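Local coordinates for protein bacterial fluorinating enzyme homolog (Thermus thermophilus, PDB 2CW5) that catalyses the hydrolysis of S-adenosyl-L-methionine to adenosine and L-methionine, without chlorinase or fluorinase activity, at residues Val233-Arg237 with Gly238-Glu242. Residues are numbered along the deposited sequence; the frame is centred on the assembly and turned at random.
Sequences VAVNR and GSARE
V235 straddles G238 and A240 with its two methyl groups, a compact illustration of how a strand can pass through a tight turn into a helix while one branched side chain packs against both. The turn is a beta turn resembling type II, with R237 in a left-handed conformation, closed by a bent hydrogen bond from G238 N to V235 O (2.9 Å). V235 CG1, anti to the backbone N (chi1 167°), lies 3.7 Å from G238 CA. A beta carbon on G238 would fall only 2.6 Å from this methyl. The other branch, CG2, meets A240 CA at a tight 3.4 Å and also touches the A240 methyl, whose CB is 3.4 Å from V233 O. Cut back to an alanine, V235 would lose both methyls, which would probably open a gap over G238 and A240 and leave the first helical turn less firmly seated against the strand. A water ties the same three residues together, accepting from V235 N and A240 N and donating to G238 O (2.7 Å from the water oxygen). S239 is the N-cap: its OG accepts a nearly straight hydrogen bond from E242 N (3.2 Å). V235 probably also contributes to binding S-adenosylmethionine and adenosine, as in relatives. Within the antiparallel sheet of the C-terminal domain, strand 231-235 runs between strands 187-189 and 221-225, with backbone hydrogen bonds between V233 and A187 and between A234 and V222; helix 240-243 follows directly after the turn, with the backbone of R241 hydrogen-bonded to G185.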
loop_
_atom_site.group_PDB
_atom_site.type_symbol
_atom_site.label_atom_id
_atom_site.label_comp_id
_atom_site.label_asym_id
_atom_site.label_seq_id
_atom_site.Cartn_x
_atom_site.Cartn_y
_atom_site.Cartn_z
ATOM N N VAL C 233 12.560 14.426 -18.115
ATOM C CA VAL C 233 13.447 15.435 -17.539
ATOM C C VAL C 233 13.576 15.148 -16.049
ATOM O O VAL C 233 12.585 15.180 -15.316
ATOM C CB VAL C 233 12.885 16.861 -17.715
ATOM C CG1 VAL C 233 13.741 17.862 -16.932
ATOM C CG2 VAL C 233 12.869 17.235 -19.187
ATOM N N ALA C 234 14.795 14.867 -15.599
ATOM C CA ALA C 234 15.017 14.562 -14.193
ATOM C C ALA C 234 16.124 15.393 -13.562
ATOM O O ALA C 234 16.919 16.031 -14.250
ATOM C CB ALA C 234 15.331 13.078 -14.028
ATOM N N VAL C 235 16.153 15.382 -12.235
ATOM C CA VAL C 235 17.169 16.089 -11.472
ATOM C C VAL C 235 17.843 15.032 -10.617
ATOM O O VAL C 235 17.174 14.309 -9.876
ATOM C CB VAL C 235 16.553 17.166 -10.547
ATOM C CG1 VAL C 235 17.593 17.656 -9.551
ATOM C CG2 VAL C 235 16.040 18.335 -11.377
ATOM N N ASN C 236 19.162 14.932 -10.731
ATOM C CA ASN C 236 19.920 13.953 -9.960
ATOM C C ASN C 236 19.593 14.118 -8.479
ATOM O O ASN C 236 19.721 15.210 -7.926
ATOM C CB ASN C 236 21.418 14.155 -10.188
ATOM C CG ASN C 236 22.239 12.953 -9.767
ATOM O OD1 ASN C 236 22.109 12.458 -8.648
ATOM N ND2 ASN C 236 23.093 12.477 -10.667
ATOM N N ARG C 237 19.164 13.032 -7.843
ATOM C CA ARG C 237 18.813 13.060 -6.427
ATOM C C ARG C 237 17.969 14.288 -6.101
ATOM O O ARG C 237 18.210 14.981 -5.110
ATOM C CB ARG C 237 20.080 13.051 -5.564
ATOM C CG ARG C 237 20.619 11.661 -5.229
ATOM C CD ARG C 237 20.812 10.795 -6.466
ATOM N NE ARG C 237 21.425 9.509 -6.136
ATOM C CZ ARG C 237 21.555 8.498 -6.991
ATOM N NH1 ARG C 237 21.111 8.612 -8.236
ATOM N NH2 ARG C 237 22.135 7.370 -6.600
ATOM N N GLY C 238 16.978 14.552 -6.945
ATOM C CA GLY C 238 16.111 15.693 -6.738
ATOM C C GLY C 238 14.821 15.578 -7.526
ATOM O O GLY C 238 14.609 14.610 -8.258
ATOM N N SER C 239 13.958 16.577 -7.373
ATOM C CA SER C 239 12.675 16.606 -8.059
ATOM C C SER C 239 12.659 17.683 -9.139
ATOM O O SER C 239 12.670 18.879 -8.837
ATOM C CB SER C 239 11.558 16.867 -7.045
ATOM O OG SER C 239 10.301 17.015 -7.680
ATOM N N ALA C 240 12.645 17.256 -10.399
ATOM C CA ALA C 240 12.611 18.193 -11.517
ATOM C C ALA C 240 11.394 19.088 -11.346
ATOM O O ALA C 240 11.439 20.280 -11.641
ATOM C CB ALA C 240 12.521 17.440 -12.840
ATOM N N ARG C 241 10.305 18.494 -10.869
ATOM C CA ARG C 241 9.061 19.220 -10.640
ATOM C C ARG C 241 9.309 20.370 -9.664
ATOM O O ARG C 241 8.955 21.514 -9.939
ATOM C CB ARG C 241 8.008 18.273 -10.064
ATOM C CG ARG C 241 6.619 18.876 -9.931
ATOM C CD ARG C 241 5.638 17.853 -9.389
ATOM N NE ARG C 241 4.254 18.279 -9.563
ATOM C CZ ARG C 241 3.195 17.522 -9.285
ATOM N NH1 ARG C 241 3.357 16.294 -8.813
ATOM N NH2 ARG C 241 1.971 17.990 -9.495
ATOM N N GLU C 242 9.930 20.051 -8.530
ATOM C CA GLU C 242 10.228 21.041 -7.497
ATOM C C GLU C 242 11.338 22.000 -7.914
ATOM O O GLU C 242 11.122 23.205 -8.034
ATOM C CB GLU C 242 10.652 20.348 -6.199
ATOM C CG GLU C 242 9.635 19.387 -5.606
ATOM C CD GLU C 242 10.090 18.829 -4.264
ATOM O OE1 GLU C 242 10.267 19.627 -3.316
ATOM O OE2 GLU C 242 10.277 17.596 -4.152
HETATM O O HOH W 1 13.749 14.508 -10.858
#